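Local coordinates for protein cytidylyltransferase (Leptospira borgpetersenii serovar Hardjo-bovis, PDB 6OEW) that probably transfers a cytidylyl group from CTP to an acceptor in a metal-dependent reaction, as a nucleotidyltransferase of the GT-A type, at residues Leu30-Asp34 against Thr35-Gly39; Asn84-Ile87 against Gln88-Leu91. All coordinates share one frame; numbering follows the deposited sequence.

Overall arrangement
Both contacts are local, each made where a helix begins, and each contains an N-cap residue whose side chain takes a backbone N-H three residues on. Contact 1 comes first along the chain: the hairpin of strands 31-32 and 35-36 running into helix 37-45. Contact 2 follows at the head of helix 86-96, after strand 77-81 and before strand 101-106 of the mixed sheet. Their centres lie 26 Å apart, their nearest atoms about 10 Å, and they do not touch. Both belong to the alpha/beta fold of the cytidylyltransferase family, and the side chains of Ile37 and Leu86 are each about 11 Å from the bound magnesium ion, so both contacts lie near the metal without touching it.

Contact 1. Residues Leu30-Asp34 against Thr35-Gly39; sequences LPFGD and TTILG
Phe32 and Thr35 close a beta hairpin with a two-residue loop, a type II' turn from Phe32 to Thr35, and the return strand 35-36 leads into the N-terminus of helix 37-45. The backbone bonds come first. Phe32 N donates to Thr35 O at 2.9 Å, and Thr35 N returns a bond to Phe32 O, which makes these residues the antiparallel hydrogen-bonded pair. Gly33 occupies the turn position with positive phi (58°), a conformation that favours glycine. One water donates to both Gly33 O and Thr35 O and so bridges the turn. Beyond the next, non-hydrogen-bonded pair, Pro31 with Thr36, Leu30 O receives Ile37 N at 3.0 Å, while Thr36 CA approaches the same oxygen in a CA-H...O contact. The first residue of the helix is thereby tied to the residue just before strand 31-32.

Apolar packing lies on the side of Phe32. Its CG stands anti to the backbone N (chi1 -162°), and the methyl CD1 of Ile37 settles over one ring face, 3.7 Å from the centroid, in a CH-pi contact offset toward the rim; the closest ring atom to CD1 is CG, at 3.5 Å. Thr35 shares this face of the hairpin, and its methyl CG2 lies 3.4 Å from the carbonyl oxygen Phe32 O. Phe40 meets the ring edge-to-face, and Leu210, Lys211 and Ile214 of helix 204-214 pack against Phe32 as well, so the hairpin is joined to that helix.

Polar side chains mark the two ends. At the turn, Asp34 OD1 forms a salt bridge with Lys220. At the helix start Thr36 is the N-cap: its OG1 accepts the backbone N-H of Gly39 at 2.9 Å, with an N-H...O angle of 153°.

Contact 2. Residues Asn84-Ile87 against Gln88-Leu91; sequences NDLI and QRYL
Asp85 turns CG anti to its own backbone N (chi1 -172°), which swings the carboxylate over the first turn of the helix to meet Gln88, while Arg89, bent at chi3 (-61°), lays its guanidinium against the end of Leu86. Asp85 OD1 accepts Gln88 N at 2.8 Å, the donor standing above the carboxylate plane, and Gln88 CB rests against Asp85 CG at 3.5 Å. The same OD1 also forms a salt bridge with Arg169. This oxygen therefore serves both the helix start and helix 166-171, which carries Arg169.

Regular helical bonds begin at once: Arg89 N to Asp85 O, Tyr90 N to Leu86 O, and Leu91 N to Ile87 O.

On another side of the helix, Leu86 and Arg89 run alongside each other in the same direction. Leu86 CD1 lies over the centre of one guanidinium face, 3.5 Å from Arg89 CZ, so the contact is made through the flat face. Arg89 NE donates to Ser82 O, with weak bonds from NH1 to Leu57 O and NH2 to Ala83 O, which should restrict the rotation of the buried group. Leu86 CD1 also reaches Tyr90 CE1 at 4.1 Å. Leu86 O lies in the plane of the tyrosine ring at its edge, 3.3 Å from Tyr90 CD1, and the phenol OH bonds to Leu14 O on strand 11-16. The whole is an aspartate N-cap opening helix 86-96, which links strands 77-81 and 101-106, consistent with the alpha/beta/alpha GT-A fold.

Contact 1. Residues Leu30-Asp34 against Thr35-Gly39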
ATOM      1  N   LEU A  30       8.140 -14.138  -2.627  1.00 32.80           N
ATOM      2  CA  LEU A  30       9.412 -14.216  -3.325  1.00 35.68           C
ATOM      3  C   LEU A  30      10.557 -13.720  -2.441  1.00 36.44           C
ATOM      4  O   LEU A  30      10.390 -12.766  -1.662  1.00 37.21           O
ATOM      5  CB  LEU A  30       9.382 -13.387  -4.603  1.00 34.44           C
ATOM      6  CG  LEU A  30       8.645 -13.938  -5.807  1.00 38.61           C
ATOM      7  CD1 LEU A  30       8.493 -12.856  -6.851  1.00 37.93           C
ATOM      8  CD2 LEU A  30       9.465 -15.103  -6.354  1.00 39.75           C
ATOM      9  N   PRO A  31      11.733 -14.334  -2.562  1.00 34.71           N
ATOM     10  CA  PRO A  31      12.907 -13.845  -1.831  1.00 39.00           C
ATOM     11  C   PRO A  31      13.200 -12.403  -2.209  1.00 44.57           C
ATOM     12  O   PRO A  31      13.146 -12.033  -3.384  1.00 40.82           O
ATOM     13  CB  PRO A  31      14.031 -14.781  -2.293  1.00 39.84           C
ATOM     14  CG  PRO A  31      13.342 -16.004  -2.781  1.00 49.10           C
ATOM     15  CD  PRO A  31      12.017 -15.571  -3.324  1.00 36.22           C
ATOM     16  N   PHE A  32      13.501 -11.587  -1.198  1.00 40.02           N
ATOM     17  CA  PHE A  32      13.755 -10.164  -1.414  1.00 40.59           C
ATOM     18  C   PHE A  32      14.666  -9.667  -0.297  1.00 42.05           C
ATOM     19  O   PHE A  32      14.281  -9.697   0.878  1.00 37.43           O
ATOM     20  CB  PHE A  32      12.432  -9.380  -1.453  1.00 34.57           C
ATOM     21  CG  PHE A  32      12.551  -8.011  -2.088  1.00 40.36           C
ATOM     22  CD1 PHE A  32      13.042  -7.869  -3.374  1.00 39.03           C
ATOM     23  CD2 PHE A  32      12.170  -6.875  -1.397  1.00 37.98           C
ATOM     24  CE1 PHE A  32      13.156  -6.626  -3.963  1.00 37.01           C
ATOM     25  CE2 PHE A  32      12.270  -5.605  -1.983  1.00 34.01           C
ATOM     26  CZ  PHE A  32      12.760  -5.479  -3.265  1.00 36.39           C
ATOM     27  N   GLY A  33      15.871  -9.232  -0.647  1.00 47.72           N
ATOM     28  CA  GLY A  33      16.843  -8.939   0.394  1.00 47.61           C
ATOM     29  C   GLY A  33      17.063 -10.176   1.239  1.00 52.26           C
ATOM     30  O   GLY A  33      17.178 -11.295   0.725  1.00 48.35           O
ATOM     31  N   ASP A  34      17.095  -9.998   2.557  1.00 47.06           N
ATOM     32  CA  ASP A  34      17.215 -11.143   3.447  1.00 47.80           C
ATOM     33  C   ASP A  34      15.863 -11.672   3.904  1.00 44.81           C
ATOM     34  O   ASP A  34      15.804 -12.441   4.869  1.00 48.53           O
ATOM     35  CB  ASP A  34      18.089 -10.798   4.656  1.00 49.02           C
ATOM     36  CG  ASP A  34      17.478  -9.725   5.546  1.00 51.78           C
ATOM     37  OD1 ASP A  34      16.422  -9.149   5.204  1.00 48.25           O
ATOM     38  OD2 ASP A  34      18.064  -9.464   6.612  1.00 54.81           O
ATOM     39  N   THR A  35      14.778 -11.300   3.221  1.00 43.63           N
ATOM     40  CA  THR A  35      13.452 -11.721   3.653  1.00 43.14           C
ATOM     41  C   THR A  35      12.578 -12.053   2.439  1.00 44.77           C
ATOM     42  O   THR A  35      13.075 -12.594   1.444  1.00 43.12           O
ATOM     43  CB  THR A  35      12.848 -10.631   4.563  1.00 40.06           C
ATOM     44  OG1 THR A  35      11.560 -11.031   5.051  1.00 40.07           O
ATOM     45  CG2 THR A  35      12.747  -9.277   3.842  1.00 39.25           C
ATOM     46  N   THR A  36      11.282 -11.784   2.522  1.00 40.35           N
ATOM     47  CA  THR A  36      10.339 -11.909   1.418  1.00 38.95           C
ATOM     48  C   THR A  36       9.885 -10.526   0.961  1.00 39.91           C
ATOM     49  O   THR A  36      10.116  -9.508   1.632  1.00 31.48           O
ATOM     50  CB  THR A  36       9.122 -12.739   1.842  1.00 39.35           C
ATOM     51  OG1 THR A  36       8.465 -12.054   2.928  1.00 34.65           O
ATOM     52  CG2 THR A  36       9.553 -14.148   2.288  1.00 37.46           C
ATOM     53  N   ILE A  37       9.204 -10.491  -0.190  1.00 30.61           N
ATOM     54  CA  ILE A  37       8.644  -9.221  -0.671  1.00 28.56           C
ATOM     55  C   ILE A  37       7.763  -8.581   0.404  1.00 30.65           C
ATOM     56  O   ILE A  37       7.943  -7.412   0.769  1.00 34.36           O
ATOM     57  CB  ILE A  37       7.864  -9.439  -1.981  1.00 35.32           C
ATOM     58  CG1 ILE A  37       8.839  -9.590  -3.162  1.00 35.46           C
ATOM     59  CG2 ILE A  37       6.876  -8.322  -2.207  1.00 33.72           C
ATOM     60  CD1 ILE A  37       9.424  -8.278  -3.638  1.00 37.84           C
ATOM     61  N   LEU A  38       6.814  -9.345   0.944  1.00 31.24           N
ATOM     62  CA  LEU A  38       5.921  -8.790   1.961  1.00 32.98           C
ATOM     63  C   LEU A  38       6.663  -8.499   3.261  1.00 33.77           C
ATOM     64  O   LEU A  38       6.412  -7.468   3.903  1.00 32.32           O
ATOM     65  CB  LEU A  38       4.746  -9.738   2.217  1.00 28.46           C
ATOM     66  CG  LEU A  38       3.707  -9.266   3.255  1.00 32.51           C
ATOM     67  CD1 LEU A  38       3.179  -7.842   2.984  1.00 31.75           C
ATOM     68  CD2 LEU A  38       2.543 -10.237   3.304  1.00 30.31           C
ATOM     69  N   GLY A  39       7.588  -9.376   3.668  1.00 31.78           N
ATOM     70  CA  GLY A  39       8.359  -9.101   4.881  1.00 38.41           C
ATOM     71  C   GLY A  39       9.182  -7.823   4.787  1.00 39.79           C
ATOM     72  O   GLY A  39       9.277  -7.050   5.750  1.00 34.92           O
TER
HETATM   73  O   HOH W   1      15.667 -14.015   1.655  1.00 53.66           O

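Contact 2. Residues Asn84-Ile87 against Gln88-Leu91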
ATOM      1  N   ASN A  84     -12.687 -11.723  -2.365  1.00 35.11           N
ATOM      2  CA  ASN A  84     -12.962 -10.737  -3.410  1.00 41.80           C
ATOM      3  C   ASN A  84     -13.735  -9.510  -2.947  1.00 44.36           C
ATOM      4  O   ASN A  84     -13.848  -8.542  -3.713  1.00 40.97           O
ATOM      5  CB  ASN A  84     -13.740 -11.384  -4.561  1.00 45.68           C
ATOM      6  CG  ASN A  84     -13.020 -12.573  -5.147  1.00 65.23           C
ATOM      7  OD1 ASN A  84     -13.613 -13.634  -5.358  1.00 72.65           O
ATOM      8  ND2 ASN A  84     -11.728 -12.406  -5.409  1.00 70.43           N
ATOM      9  N   ASP A  85     -14.281  -9.510  -1.737  1.00 39.74           N
ATOM     10  CA  ASP A  85     -14.999  -8.335  -1.253  1.00 38.23           C
ATOM     11  C   ASP A  85     -14.055  -7.606  -0.308  1.00 36.11           C
ATOM     12  O   ASP A  85     -14.046  -7.841   0.901  1.00 36.81           O
ATOM     13  CB  ASP A  85     -16.322  -8.727  -0.601  1.00 39.46           C
ATOM     14  CG  ASP A  85     -17.185  -7.518  -0.255  1.00 38.92           C
ATOM     15  OD1 ASP A  85     -16.654  -6.407  -0.076  1.00 36.02           O
ATOM     16  OD2 ASP A  85     -18.406  -7.694  -0.126  1.00 44.58           O
ATOM     17  N   LEU A  86     -13.237  -6.715  -0.886  1.00 31.44           N
ATOM     18  CA  LEU A  86     -12.255  -5.984  -0.098  1.00 30.13           C
ATOM     19  C   LEU A  86     -12.918  -4.934   0.777  1.00 31.82           C
ATOM     20  O   LEU A  86     -12.370  -4.573   1.822  1.00 29.57           O
ATOM     21  CB  LEU A  86     -11.214  -5.333  -1.015  1.00 32.65           C
ATOM     22  CG  LEU A  86     -10.038  -6.243  -1.434  1.00 30.48           C
ATOM     23  CD1 LEU A  86      -9.126  -6.538  -0.224  1.00 35.62           C
ATOM     24  CD2 LEU A  86     -10.500  -7.529  -2.125  1.00 33.91           C
ATOM     25  N   ILE A  87     -14.071  -4.401   0.358  1.00 33.56           N
ATOM     26  CA  ILE A  87     -14.782  -3.489   1.247  1.00 39.27           C
ATOM     27  C   ILE A  87     -15.162  -4.218   2.528  1.00 39.85           C
ATOM     28  O   ILE A  87     -14.972  -3.695   3.637  1.00 36.85           O
ATOM     29  CB  ILE A  87     -16.006  -2.880   0.541  1.00 37.53           C
ATOM     30  CG1 ILE A  87     -15.554  -1.902  -0.550  1.00 37.04           C
ATOM     31  CG2 ILE A  87     -16.899  -2.121   1.563  1.00 36.84           C
ATOM     32  CD1 ILE A  87     -16.733  -1.223  -1.269  1.00 42.63           C
ATOM     33  N   GLN A  88     -15.665  -5.453   2.403  1.00 35.35           N
ATOM     34  CA  GLN A  88     -16.021  -6.221   3.594  1.00 39.61           C
ATOM     35  C   GLN A  88     -14.781  -6.593   4.394  1.00 38.08           C
ATOM     36  O   GLN A  88     -14.805  -6.546   5.630  1.00 36.46           O
ATOM     37  CB  GLN A  88     -16.804  -7.486   3.235  1.00 40.58           C
ATOM     38  CG  GLN A  88     -17.265  -8.267   4.487  1.00 42.83           C
ATOM     39  CD  GLN A  88     -17.677  -9.720   4.201  1.00 53.97           C
ATOM     40  OE1 GLN A  88     -16.845 -10.643   4.201  1.00 48.86           O
ATOM     41  NE2 GLN A  88     -18.970  -9.926   3.972  1.00 56.48           N
ATOM     42  N   ARG A  89     -13.700  -6.991   3.719  1.00 32.08           N
ATOM     43  CA  ARG A  89     -12.482  -7.351   4.443  1.00 29.97           C
ATOM     44  C   ARG A  89     -11.941  -6.162   5.235  1.00 35.28           C
ATOM     45  O   ARG A  89     -11.531  -6.317   6.397  1.00 35.07           O
ATOM     46  CB  ARG A  89     -11.413  -7.868   3.484  1.00 29.32           C
ATOM     47  CG  ARG A  89     -10.349  -8.725   4.182  1.00 31.95           C
ATOM     48  CD  ARG A  89      -9.057  -8.879   3.366  1.00 34.31           C
ATOM     49  NE  ARG A  89      -9.310  -9.530   2.079  1.00 35.21           N
ATOM     50  CZ  ARG A  89      -8.393  -9.644   1.124  1.00 33.56           C
ATOM     51  NH1 ARG A  89      -7.156  -9.164   1.327  1.00 31.84           N
ATOM     52  NH2 ARG A  89      -8.711 -10.250  -0.025  1.00 34.36           N
ATOM     53  N   TYR A  90     -11.929  -4.967   4.625  1.00 29.11           N
ATOM     54  CA  TYR A  90     -11.420  -3.784   5.326  1.00 30.10           C
ATOM     55  C   TYR A  90     -12.385  -3.325   6.405  1.00 29.85           C
ATOM     56  O   TYR A  90     -11.961  -2.841   7.464  1.00 37.33           O
ATOM     57  CB  TYR A  90     -11.169  -2.639   4.352  1.00 30.01           C
ATOM     58  CG  TYR A  90      -9.770  -2.620   3.828  1.00 29.62           C
ATOM     59  CD1 TYR A  90      -9.389  -3.485   2.806  1.00 28.52           C
ATOM     60  CD2 TYR A  90      -8.814  -1.755   4.364  1.00 29.89           C
ATOM     61  CE1 TYR A  90      -8.102  -3.490   2.323  1.00 26.73           C
ATOM     62  CE2 TYR A  90      -7.521  -1.750   3.889  1.00 32.88           C
ATOM     63  CZ  TYR A  90      -7.173  -2.630   2.871  1.00 30.61           C
ATOM     64  OH  TYR A  90      -5.877  -2.624   2.403  1.00 31.97           O
ATOM     65  N   LEU A  91     -13.687  -3.429   6.145  1.00 35.90           N
ATOM     66  CA  LEU A  91     -14.654  -3.003   7.150  1.00 38.26           C
ATOM     67  C   LEU A  91     -14.623  -3.947   8.350  1.00 42.60           C
ATOM     68  O   LEU A  91     -14.621  -3.501   9.502  1.00 37.02           O
ATOM     69  CB  LEU A  91     -16.050  -2.921   6.527  1.00 40.09           C
ATOM     70  CG  LEU A  91     -17.160  -2.250   7.324  1.00 48.13           C
ATOM     71  CD1 LEU A  91     -16.714  -0.885   7.811  1.00 49.74           C
ATOM     72  CD2 LEU A  91     -18.414  -2.135   6.487  1.00 51.86           C
TER